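Local atomic coordinates of putative alpha-L-fucosidase (Bacteroides thetaiotaomicron, PDB entry 4H41), a protein that probably hydrolyses alpha-L-fucosides in the breakdown of host glycans, on a TIM-barrel scaffold. Residues Gly130-Glu135 against Lys171-Ala176. Residues are numbered along the deposited sequence; the frame is centred on the assembly and turned at random.
With NA (sodium ion), chain Q.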
ATOM      1  N   GLY B 130      13.588  22.048  13.849  1.00 28.39           N
ATOM      2  CA  GLY B 130      14.749  22.127  12.972  1.00 27.77           C
ATOM      3  C   GLY B 130      16.044  22.289  13.731  1.00 30.13           C
ATOM      4  O   GLY B 130      17.106  22.381  13.102  1.00 31.85           O
ATOM      5  N   ASP B 131      16.003  22.276  15.088  1.00 25.87           N
ATOM      6  CA  ASP B 131      17.203  22.462  15.904  1.00 25.17           C
ATOM      7  C   ASP B 131      17.536  21.129  16.555  1.00 28.08           C
ATOM      8  O   ASP B 131      16.828  20.668  17.448  1.00 26.69           O
ATOM      9  CB  ASP B 131      16.983  23.577  16.922  1.00 27.65           C
ATOM     10  CG  ASP B 131      18.130  23.846  17.880  1.00 33.34           C
ATOM     11  OD1 ASP B 131      19.048  23.026  17.950  1.00 28.73           O
ATOM     12  OD2 ASP B 131      18.093  24.878  18.564  1.00 32.95           O
ATOM     13  N   LEU B 132      18.623  20.501  16.111  1.00 24.96           N
ATOM     14  CA  LEU B 132      18.971  19.163  16.618  1.00 23.72           C
ATOM     15  C   LEU B 132      19.472  19.169  18.051  1.00 26.52           C
ATOM     16  O   LEU B 132      19.423  18.121  18.693  1.00 25.14           O
ATOM     17  CB  LEU B 132      20.020  18.502  15.709  1.00 22.43           C
ATOM     18  CG  LEU B 132      20.283  17.002  15.903  1.00 25.68           C
ATOM     19  CD1 LEU B 132      19.028  16.185  15.887  1.00 25.54           C
ATOM     20  CD2 LEU B 132      21.223  16.485  14.834  1.00 27.44           C
ATOM     21  N   SER B 133      19.891  20.328  18.578  1.00 24.08           N
ATOM     22  CA  SER B 133      20.426  20.401  19.941  1.00 23.38           C
ATOM     23  C   SER B 133      19.345  20.057  20.983  1.00 29.09           C
ATOM     24  O   SER B 133      19.719  19.698  22.097  1.00 30.11           O
ATOM     25  CB  SER B 133      21.080  21.763  20.200  1.00 27.23           C
ATOM     26  OG  SER B 133      20.129  22.804  20.294  1.00 30.08           O
ATOM     27  N   TRP B 134      18.017  20.100  20.632  1.00 26.74           N
ATOM     28  CA  TRP B 134      16.947  19.680  21.545  1.00 28.42           C
ATOM     29  C   TRP B 134      17.030  18.199  21.912  1.00 31.25           C
ATOM     30  O   TRP B 134      16.474  17.802  22.932  1.00 33.87           O
ATOM     31  CB  TRP B 134      15.553  19.907  20.931  1.00 29.00           C
ATOM     32  CG  TRP B 134      15.130  21.329  20.860  1.00 32.40           C
ATOM     33  CD1 TRP B 134      14.916  22.064  19.739  1.00 35.34           C
ATOM     34  CD2 TRP B 134      14.755  22.162  21.964  1.00 34.83           C
ATOM     35  NE1 TRP B 134      14.531  23.341  20.072  1.00 36.84           N
ATOM     36  CE2 TRP B 134      14.417  23.428  21.434  1.00 39.77           C
ATOM     37  CE3 TRP B 134      14.694  21.967  23.351  1.00 37.92           C
ATOM     38  CZ2 TRP B 134      14.002  24.489  22.242  1.00 41.68           C
ATOM     39  CZ3 TRP B 134      14.296  23.028  24.158  1.00 41.48           C
ATOM     40  CH2 TRP B 134      14.039  24.295  23.611  1.00 42.46           C
ATOM     41  N   GLU B 135      17.697  17.370  21.088  1.00 25.79           N
ATOM     42  CA  GLU B 135      17.760  15.932  21.345  1.00 24.53           C
ATOM     43  C   GLU B 135      18.819  15.534  22.366  1.00 28.08           C
ATOM     44  O   GLU B 135      18.847  14.384  22.814  1.00 27.41           O
ATOM     45  CB  GLU B 135      17.998  15.211  20.021  1.00 24.33           C
ATOM     46  CG  GLU B 135      16.878  15.428  18.995  1.00 32.63           C
ATOM     47  CD  GLU B 135      15.509  15.012  19.503  1.00 35.43           C
ATOM     48  OE1 GLU B 135      15.450  14.081  20.337  1.00 28.73           O
ATOM     49  OE2 GLU B 135      14.519  15.712  19.203  1.00 26.83           O
ATOM     50  N   LYS B 171      20.898  23.712  12.302  1.00 25.63           N
ATOM     51  CA  LYS B 171      21.059  24.383  13.584  1.00 25.58           C
ATOM     52  C   LYS B 171      21.273  23.346  14.680  1.00 28.99           C
ATOM     53  O   LYS B 171      20.513  22.378  14.782  1.00 27.77           O
ATOM     54  CB  LYS B 171      19.813  25.231  13.858  1.00 27.83           C
ATOM     55  CG  LYS B 171      19.886  26.053  15.122  1.00 37.84           C
ATOM     56  CD  LYS B 171      18.702  27.014  15.198  1.00 40.83           C
ATOM     57  CE  LYS B 171      18.891  28.028  16.277  1.00 50.88           C
ATOM     58  NZ  LYS B 171      17.713  28.930  16.388  1.00 65.72           N
ATOM     59  N   GLY B 172      22.349  23.523  15.439  1.00 28.43           N
ATOM     60  CA  GLY B 172      22.678  22.653  16.558  1.00 29.03           C
ATOM     61  C   GLY B 172      23.145  21.242  16.251  1.00 30.41           C
ATOM     62  O   GLY B 172      23.434  20.503  17.187  1.00 28.46           O
ATOM     63  N   ALA B 173      23.251  20.842  14.971  1.00 27.20           N
ATOM     64  CA  ALA B 173      23.616  19.449  14.638  1.00 25.60           C
ATOM     65  C   ALA B 173      25.040  19.095  15.028  1.00 26.81           C
ATOM     66  O   ALA B 173      25.264  18.023  15.599  1.00 25.60           O
ATOM     67  CB  ALA B 173      23.408  19.177  13.158  1.00 25.79           C
ATOM     68  N   ILE B 174      25.994  19.972  14.737  1.00 24.87           N
ATOM     69  CA  ILE B 174      27.400  19.672  15.035  1.00 25.02           C
ATOM     70  C   ILE B 174      27.577  19.518  16.563  1.00 28.69           C
ATOM     71  O   ILE B 174      28.149  18.538  17.031  1.00 25.60           O
ATOM     72  CB  ILE B 174      28.374  20.711  14.429  1.00 28.19           C
ATOM     73  CG1 ILE B 174      28.425  20.580  12.902  1.00 28.54           C
ATOM     74  CG2 ILE B 174      29.783  20.546  15.009  1.00 29.04           C
ATOM     75  CD1 ILE B 174      29.113  21.750  12.174  1.00 30.98           C
ATOM     76  N   ASP B 175      26.978  20.419  17.321  1.00 29.07           N
ATOM     77  CA  ASP B 175      27.029  20.381  18.780  1.00 29.14           C
ATOM     78  C   ASP B 175      26.316  19.150  19.323  1.00 30.15           C
ATOM     79  O   ASP B 175      26.789  18.523  20.271  1.00 28.60           O
ATOM     80  CB  ASP B 175      26.459  21.678  19.389  1.00 33.49           C
ATOM     81  CG  ASP B 175      27.409  22.858  19.138  1.00 51.69           C
ATOM     82  OD1 ASP B 175      28.644  22.698  19.366  1.00 53.75           O
ATOM     83  OD2 ASP B 175      26.930  23.935  18.783  1.00 56.37           O
ATOM     84  N   ALA B 176      25.195  18.788  18.691  1.00 28.87           N
ATOM     85  CA  ALA B 176      24.422  17.625  19.127  1.00 28.17           C
ATOM     86  C   ALA B 176      25.179  16.345  18.905  1.00 28.19           C
ATOM     87  O   ALA B 176      25.244  15.511  19.795  1.00 27.91           O
ATOM     88  CB  ALA B 176      23.084  17.572  18.412  1.00 28.61           C
TER
HETATM   89 NA    NA Q 405      21.135  24.458  21.776  1.00 33.39          NA
HETATM   90  O   HOH W   1      18.394  24.124  10.826  1.00 41.21           O
HETATM   91  O   HOH W   2      16.239  26.719  18.260  1.00 44.52           O
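L132 N donates to K171 O across the contact, at 3.0 Å with an N-H...O angle of 154°, the one direct hydrogen bond between 130-135 and 171-176. The same carbonyl lies near D131 CA, 3.5 Å away, in a CA-H...O contact. L132 also supplies the apolar half: CG is anti to the backbone N (chi1 -167°) and rests on A176 CB at 3.8 Å, while CD2 lies against CA and CB of A173. D131 and K171 pass each other at a slant, the carboxylate against the aliphatic chain, with D131 CG 3.9 Å from K171 CG. Their charged ends do not touch; one water donates to D131 OD2 and accepts a weak bond from K171 NZ, and a second ties G130 O to K171 N. D131 OD1 is gripped twice from within its own segment, by S133 N at 2.9 Å, which makes an Asx turn, and by S133 OG at 2.6 Å; both donors reach it from one face of the carboxylate plane. S133 OG also binds the sodium ion at 2.4 Å, with four further ligands from elsewhere, and the bond to D131 probably fixes the hydroxyl's rotation. An alanine at D131 would probably leave S133 N and S133 OG without their shared acceptor and K171 NZ without its water-bridged partner. G172, at the N-cap position of helix 173-187, has positive phi, and a CB there would collide with D131 OD1 and S133 CB. D131, S133, K171 and G172 help line a pocket holding a polyether, probably from the crystallisation liquor. L132 also packs on Y126 of helix 125-129 and, like A173, on I166. The contact joins two successive beta-alpha connections of the eight-stranded TIM barrel, those following strands 115-119 and 157-162.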